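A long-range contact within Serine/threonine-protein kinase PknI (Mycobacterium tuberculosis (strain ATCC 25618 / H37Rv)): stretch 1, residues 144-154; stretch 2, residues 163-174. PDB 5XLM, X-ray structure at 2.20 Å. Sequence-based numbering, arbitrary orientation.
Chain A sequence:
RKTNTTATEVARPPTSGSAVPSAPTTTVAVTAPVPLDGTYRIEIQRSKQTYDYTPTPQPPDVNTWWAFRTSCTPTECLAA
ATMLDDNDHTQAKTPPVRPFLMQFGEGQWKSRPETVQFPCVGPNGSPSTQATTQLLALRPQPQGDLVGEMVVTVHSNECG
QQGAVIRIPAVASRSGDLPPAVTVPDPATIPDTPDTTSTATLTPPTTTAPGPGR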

ATOM      1  N   GLY A 144      -2.165  -5.601  15.178  1.00 81.64           N
ATOM      2  CA  GLY A 144      -1.706  -6.510  14.146  1.00 75.70           C
ATOM      3  C   GLY A 144      -1.991  -6.011  12.744  1.00 66.05           C
ATOM      4  O   GLY A 144      -1.227  -6.282  11.812  1.00 66.94           O
ATOM      5  N   ASP A 145      -3.097  -5.289  12.582  1.00 54.90           N
ATOM      6  CA  ASP A 145      -3.424  -4.664  11.312  1.00 48.06           C
ATOM      7  C   ASP A 145      -2.691  -3.330  11.190  1.00 41.41           C
ATOM      8  O   ASP A 145      -1.962  -2.905  12.091  1.00 37.65           O
ATOM      9  CB  ASP A 145      -4.935  -4.481  11.182  1.00 58.45           C
ATOM     10  CG  ASP A 145      -5.519  -3.652  12.309  1.00 76.07           C
ATOM     11  OD1 ASP A 145      -4.971  -3.700  13.432  1.00 80.76           O
ATOM     12  OD2 ASP A 145      -6.525  -2.951  12.072  1.00 79.66           O
ATOM     13  N   LEU A 146      -2.884  -2.655  10.060  1.00 30.48           N
ATOM     14  CA  LEU A 146      -2.217  -1.389   9.795  1.00 24.44           C
ATOM     15  C   LEU A 146      -3.231  -0.371   9.299  1.00 25.06           C
ATOM     16  O   LEU A 146      -4.147  -0.710   8.542  1.00 22.47           O
ATOM     17  CB  LEU A 146      -1.094  -1.553   8.760  1.00 20.79           C
ATOM     18  CG  LEU A 146      -0.071  -2.661   9.026  1.00 25.61           C
ATOM     19  CD1 LEU A 146      -0.324  -3.859   8.121  1.00 23.50           C
ATOM     20  CD2 LEU A 146       1.348  -2.142   8.860  1.00 27.31           C
ATOM     21  N   VAL A 147      -3.062   0.875   9.730  1.00 24.30           N
ATOM     22  CA  VAL A 147      -3.914   1.982   9.319  1.00 23.68           C
ATOM     23  C   VAL A 147      -3.024   3.083   8.766  1.00 22.09           C
ATOM     24  O   VAL A 147      -1.975   3.393   9.340  1.00 20.00           O
ATOM     25  CB  VAL A 147      -4.775   2.505  10.490  1.00 28.29           C
ATOM     26  CG1 VAL A 147      -5.607   3.698  10.052  1.00 27.90           C
ATOM     27  CG2 VAL A 147      -5.666   1.396  11.025  1.00 26.10           C
ATOM     28  N   GLY A 148      -3.432   3.661   7.644  1.00 19.68           N
ATOM     29  CA  GLY A 148      -2.657   4.723   7.045  1.00 19.56           C
ATOM     30  C   GLY A 148      -3.443   5.539   6.045  1.00 20.41           C
ATOM     31  O   GLY A 148      -4.630   5.804   6.249  1.00 20.47           O
ATOM     32  N   GLU A 149      -2.794   5.943   4.958  1.00 21.09           N
ATOM     33  CA  GLU A 149      -3.461   6.783   3.977  1.00 18.85           C
ATOM     34  C   GLU A 149      -2.673   6.768   2.680  1.00 18.12           C
ATOM     35  O   GLU A 149      -1.459   6.544   2.674  1.00 18.13           O
ATOM     36  CB  GLU A 149      -3.615   8.221   4.483  1.00 21.29           C
ATOM     37  CG  GLU A 149      -2.295   8.887   4.812  1.00 30.60           C
ATOM     38  CD  GLU A 149      -2.462  10.230   5.493  1.00 31.90           C
ATOM     39  OE1 GLU A 149      -3.433  10.951   5.175  1.00 31.79           O
ATOM     40  OE2 GLU A 149      -1.618  10.563   6.353  1.00 38.93           O
ATOM     41  N   MET A 150      -3.384   7.002   1.582  1.00 23.76           N
ATOM     42  CA  MET A 150      -2.768   7.230   0.285  1.00 24.26           C
ATOM     43  C   MET A 150      -2.672   8.734   0.059  1.00 29.20           C
ATOM     44  O   MET A 150      -3.666   9.453   0.210  1.00 28.07           O
ATOM     45  CB  MET A 150      -3.584   6.558  -0.818  1.00 27.99           C
ATOM     46  CG  MET A 150      -2.946   6.571  -2.197  1.00 42.75           C
ATOM     47  SD  MET A 150      -3.853   5.501  -3.334  1.00 62.00           S
ATOM     48  CE  MET A 150      -3.538   6.302  -4.905  1.00 65.87           C
ATOM     49  N   VAL A 151      -1.476   9.206  -0.277  1.00 27.51           N
ATOM     50  CA  VAL A 151      -1.198  10.633  -0.397  1.00 30.10           C
ATOM     51  C   VAL A 151      -0.885  10.937  -1.854  1.00 31.90           C
ATOM     52  O   VAL A 151       0.063  10.378  -2.423  1.00 30.41           O
ATOM     53  CB  VAL A 151      -0.042  11.068   0.516  1.00 30.04           C
ATOM     54  CG1 VAL A 151       0.215  12.558   0.371  1.00 27.21           C
ATOM     55  CG2 VAL A 151      -0.349  10.717   1.966  1.00 28.03           C
ATOM     56  N   VAL A 152      -1.673  11.823  -2.453  1.00 29.26           N
ATOM     57  CA  VAL A 152      -1.522  12.210  -3.850  1.00 30.96           C
ATOM     58  C   VAL A 152      -1.261  13.710  -3.888  1.00 37.25           C
ATOM     59  O   VAL A 152      -2.173  14.512  -3.648  1.00 35.88           O
ATOM     60  CB  VAL A 152      -2.758  11.846  -4.682  1.00 39.54           C
ATOM     61  CG1 VAL A 152      -2.509  12.139  -6.152  1.00 34.80           C
ATOM     62  CG2 VAL A 152      -3.127  10.384  -4.473  1.00 36.68           C
ATOM     63  N   THR A 153      -0.022  14.089  -4.190  1.00 37.92           N
ATOM     64  CA  THR A 153       0.377  15.489  -4.262  1.00 46.46           C
ATOM     65  C   THR A 153       0.438  15.927  -5.720  1.00 55.25           C
ATOM     66  O   THR A 153       1.129  15.302  -6.530  1.00 50.46           O
ATOM     67  CB  THR A 153       1.732  15.704  -3.586  1.00 41.94           C
ATOM     68  OG1 THR A 153       1.722  15.089  -2.292  1.00 40.74           O
ATOM     69  CG2 THR A 153       2.014  17.189  -3.425  1.00 43.73           C
ATOM     70  N   VAL A 154      -0.274  17.007  -6.045  1.00 63.19           N
ATOM     71  CA  VAL A 154      -0.434  17.465  -7.421  1.00 65.73           C
ATOM     72  C   VAL A 154       0.690  18.427  -7.783  1.00 72.16           C
ATOM     73  O   VAL A 154       1.081  19.282  -6.979  1.00 74.41           O
ATOM     74  CB  VAL A 154      -1.811  18.127  -7.615  1.00 61.78           C
ATOM     75  CG1 VAL A 154      -1.978  18.581  -9.051  1.00 69.66           C
ATOM     76  CG2 VAL A 154      -2.922  17.168  -7.218  1.00 56.78           C
ATOM     77  N   GLY A 163      -0.877  21.889  -6.910  1.00 99.11           N
ATOM     78  CA  GLY A 163      -0.237  22.010  -5.615  1.00 91.73           C
ATOM     79  C   GLY A 163      -0.991  21.445  -4.427  1.00 80.32           C
ATOM     80  O   GLY A 163      -0.472  21.453  -3.306  1.00 74.84           O
ATOM     81  N   ALA A 164      -2.208  20.954  -4.643  1.00 78.05           N
ATOM     82  CA  ALA A 164      -2.992  20.416  -3.544  1.00 74.63           C
ATOM     83  C   ALA A 164      -2.491  19.027  -3.153  1.00 81.35           C
ATOM     84  O   ALA A 164      -1.627  18.436  -3.808  1.00 75.14           O
ATOM     85  CB  ALA A 164      -4.470  20.364  -3.910  1.00 75.40           C
ATOM     86  N   VAL A 165      -3.046  18.507  -2.062  1.00 42.79           N
ATOM     87  CA  VAL A 165      -2.670  17.204  -1.521  1.00 38.68           C
ATOM     88  C   VAL A 165      -3.949  16.415  -1.278  1.00 40.74           C
ATOM     89  O   VAL A 165      -4.757  16.784  -0.416  1.00 42.89           O
ATOM     90  CB  VAL A 165      -1.856  17.323  -0.226  1.00 37.40           C
ATOM     91  CG1 VAL A 165      -1.544  15.941   0.327  1.00 35.20           C
ATOM     92  CG2 VAL A 165      -0.577  18.104  -0.471  1.00 32.25           C
ATOM     93  N   ILE A 166      -4.132  15.331  -2.025  1.00 41.89           N
ATOM     94  CA  ILE A 166      -5.290  14.459  -1.870  1.00 38.11           C
ATOM     95  C   ILE A 166      -4.931  13.333  -0.910  1.00 36.17           C
ATOM     96  O   ILE A 166      -3.931  12.631  -1.106  1.00 37.56           O
ATOM     97  CB  ILE A 166      -5.743  13.899  -3.227  1.00 43.64           C
ATOM     98  CG1 ILE A 166      -5.973  15.035  -4.223  1.00 47.11           C
ATOM     99  CG2 ILE A 166      -7.000  13.068  -3.059  1.00 39.80           C
ATOM    100  CD1 ILE A 166      -6.427  14.566  -5.588  1.00 48.06           C
ATOM    101  N   ARG A 167      -5.747  13.156   0.125  1.00 34.11           N
ATOM    102  CA  ARG A 167      -5.524  12.138   1.142  1.00 32.84           C
ATOM    103  C   ARG A 167      -6.708  11.184   1.167  1.00 35.95           C
ATOM    104  O   ARG A 167      -7.862  11.619   1.221  1.00 32.45           O
ATOM    105  CB  ARG A 167      -5.318  12.771   2.520  1.00 27.02           C
ATOM    106  CG  ARG A 167      -4.055  13.608   2.625  1.00 23.36           C
ATOM    107  CD  ARG A 167      -3.899  14.215   4.008  1.00 29.47           C
ATOM    108  NE  ARG A 167      -2.725  15.076   4.095  1.00 35.96           N
ATOM    109  CZ  ARG A 167      -2.720  16.363   3.760  1.00 42.78           C
ATOM    110  NH1 ARG A 167      -3.828  16.937   3.311  1.00 45.52           N
ATOM    111  NH2 ARG A 167      -1.609  17.077   3.869  1.00 39.62           N
ATOM    112  N   ILE A 168      -6.415   9.885   1.123  1.00 24.68           N
ATOM    113  CA  ILE A 168      -7.434   8.845   1.138  1.00 28.32           C
ATOM    114  C   ILE A 168      -7.068   7.859   2.241  1.00 30.30           C
ATOM    115  O   ILE A 168      -6.015   7.219   2.170  1.00 26.51           O
ATOM    116  CB  ILE A 168      -7.547   8.117  -0.211  1.00 29.89           C
ATOM    117  CG1 ILE A 168      -7.654   9.127  -1.356  1.00 30.87           C
ATOM    118  CG2 ILE A 168      -8.747   7.189  -0.212  1.00 29.64           C
ATOM    119  CD1 ILE A 168      -7.082   8.634  -2.667  1.00 33.98           C
ATOM    120  N   PRO A 169      -7.889   7.706   3.283  1.00 28.70           N
ATOM    121  CA  PRO A 169      -7.561   6.744   4.342  1.00 23.45           C
ATOM    122  C   PRO A 169      -7.439   5.330   3.796  1.00 24.37           C
ATOM    123  O   PRO A 169      -8.070   4.965   2.801  1.00 28.77           O
ATOM    124  CB  PRO A 169      -8.740   6.872   5.312  1.00 23.28           C
ATOM    125  CG  PRO A 169      -9.257   8.258   5.081  1.00 27.07           C
ATOM    126  CD  PRO A 169      -9.082   8.504   3.609  1.00 27.32           C
ATOM    127  N   ALA A 170      -6.601   4.531   4.457  1.00 24.52           N
ATOM    128  CA  ALA A 170      -6.313   3.175   4.015  1.00 23.95           C
ATOM    129  C   ALA A 170      -6.180   2.255   5.218  1.00 23.55           C
ATOM    130  O   ALA A 170      -5.677   2.659   6.269  1.00 22.74           O
ATOM    131  CB  ALA A 170      -5.031   3.120   3.174  1.00 24.11           C
ATOM    132  N   VAL A 171      -6.636   1.015   5.053  1.00 24.21           N
ATOM    133  CA  VAL A 171      -6.534  -0.019   6.075  1.00 28.56           C
ATOM    134  C   VAL A 171      -5.964  -1.271   5.428  1.00 26.27           C
ATOM    135  O   VAL A 171      -6.342  -1.628   4.307  1.00 26.17           O
ATOM    136  CB  VAL A 171      -7.900  -0.320   6.732  1.00 32.50           C
ATOM    137  CG1 VAL A 171      -7.776  -1.452   7.743  1.00 32.23           C
ATOM    138  CG2 VAL A 171      -8.461   0.926   7.394  1.00 31.09           C
ATOM    139  N   ALA A 172      -5.046  -1.931   6.129  1.00 25.25           N
ATOM    140  CA  ALA A 172      -4.449  -3.177   5.667  1.00 29.65           C
ATOM    141  C   ALA A 172      -4.566  -4.213   6.772  1.00 28.92           C
ATOM    142  O   ALA A 172      -4.156  -3.961   7.910  1.00 27.60           O
ATOM    143  CB  ALA A 172      -2.983  -2.980   5.267  1.00 26.39           C
ATOM    144  N   SER A 173      -5.128  -5.371   6.441  1.00 33.32           N
ATOM    145  CA  SER A 173      -5.330  -6.441   7.405  1.00 29.20           C
ATOM    146  C   SER A 173      -4.830  -7.750   6.819  1.00 31.37           C
ATOM    147  O   SER A 173      -5.050  -8.038   5.639  1.00 35.33           O
ATOM    148  CB  SER A 173      -6.808  -6.557   7.802  1.00 37.14           C
ATOM    149  OG  SER A 173      -7.656  -6.355   6.684  1.00 47.90           O
ATOM    150  N   ARG A 174      -4.148  -8.536   7.649  1.00 30.44           N
ATOM    151  CA  ARG A 174      -3.542  -9.779   7.194  1.00 36.56           C
ATOM    152  C   ARG A 174      -4.587 -10.886   7.136  1.00 44.16           C
ATOM    153  O   ARG A 174      -5.373 -11.063   8.072  1.00 46.59           O
ATOM    154  CB  ARG A 174      -2.394 -10.176   8.121  1.00 34.35           C
ATOM    155  CG  ARG A 174      -1.600 -11.380   7.646  1.00 35.49           C
ATOM    156  CD  ARG A 174      -0.464 -11.700   8.603  1.00 36.58           C
ATOM    157  NE  ARG A 174       0.378 -12.788   8.110  1.00 46.46           N
ATOM    158  CZ  ARG A 174       0.141 -14.076   8.330  1.00 47.05           C
ATOM    159  NH1 ARG A 174      -0.920 -14.445   9.034  1.00 51.76           N
ATOM    160  NH2 ARG A 174       0.964 -14.997   7.843  1.00 48.19           N
TER

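The apolar centre lies on the sheet face that carries Leu-146, Met-150 and Val-152 from one strand and Ile-166, Ile-168, Ala-170 and Ala-172 from the other. Val-152 and Ile-166 pair directly: their CA atoms are 4.8 Å apart, and Val-152 CB lies 3.9 Å from Ile-166 CB. Both are buried and branched at CB, a shape that suits extended backbone and fills space close to the main chain. Next along, Met-150 CB sits 4.3 Å from Ile-168 CB. The methionine is t at all three chi angles, and its end leads away from the partner strand. At the far end of this face, Leu-146 CD1 reaches to 4.0 Å from Ala-172 CB, a long side chain matched with a short one. Between these pairs Gly-148 faces the buried Ala-170, so the row of side chains thins here.

The backbone supplies the regular part of the attachment. The strands run antiparallel, with 146° between their directions, and the hydrogen-bonded pairs are those of this same apolar face. Each pair closes a two-way ring: Val-152 N to Ile-166 O is 2.8 Å and Ile-166 N to Val-152 O 2.7 Å, while Met-150 N to Ile-168 O is 2.7 Å and Ile-168 N to Met-150 O 2.9 Å. Gly-148 with Ala-170 and Leu-146 with Ala-172 repeat the pattern, and N-H...O angles of 152–174° across the four pairs support the assignment. Pro-169, which lacks an amide hydrogen, occupies a non-hydrogen-bonded site opposite Glu-149, where none is needed for pairing. Glu-149 CA and Pro-169 CA approach to 4.1 Å, and Glu-149 CA makes a CA-H...O contact of 3.2 Å with Ile-168 O.

The other face is more open and mixed in character. Val-151 CG1 meets Val-165 CG1 at 3.8 Å, a diagonal apolar contact, and Thr-153 CG2 lies 4.0 Å from Val-165 CG2. Farther along, Glu-149 OE1 is 3.5 Å from Arg-167 CD and 4.3 Å from Arg-167 NE, near the guanidinium plane; the charges are complementary but too far apart for a salt bridge.

At one end, Val-154 N donates to Ala-164 O at 3.0 Å and 176°. Beyond it, Gly-163 has phi/psi of 134/-4, where a CB would jam against the preceding carbonyl. At the other end, Asp-145 CB packs 3.4 Å from Ala-172 O. In all, the two stretches bury 879 Å², both sides summed.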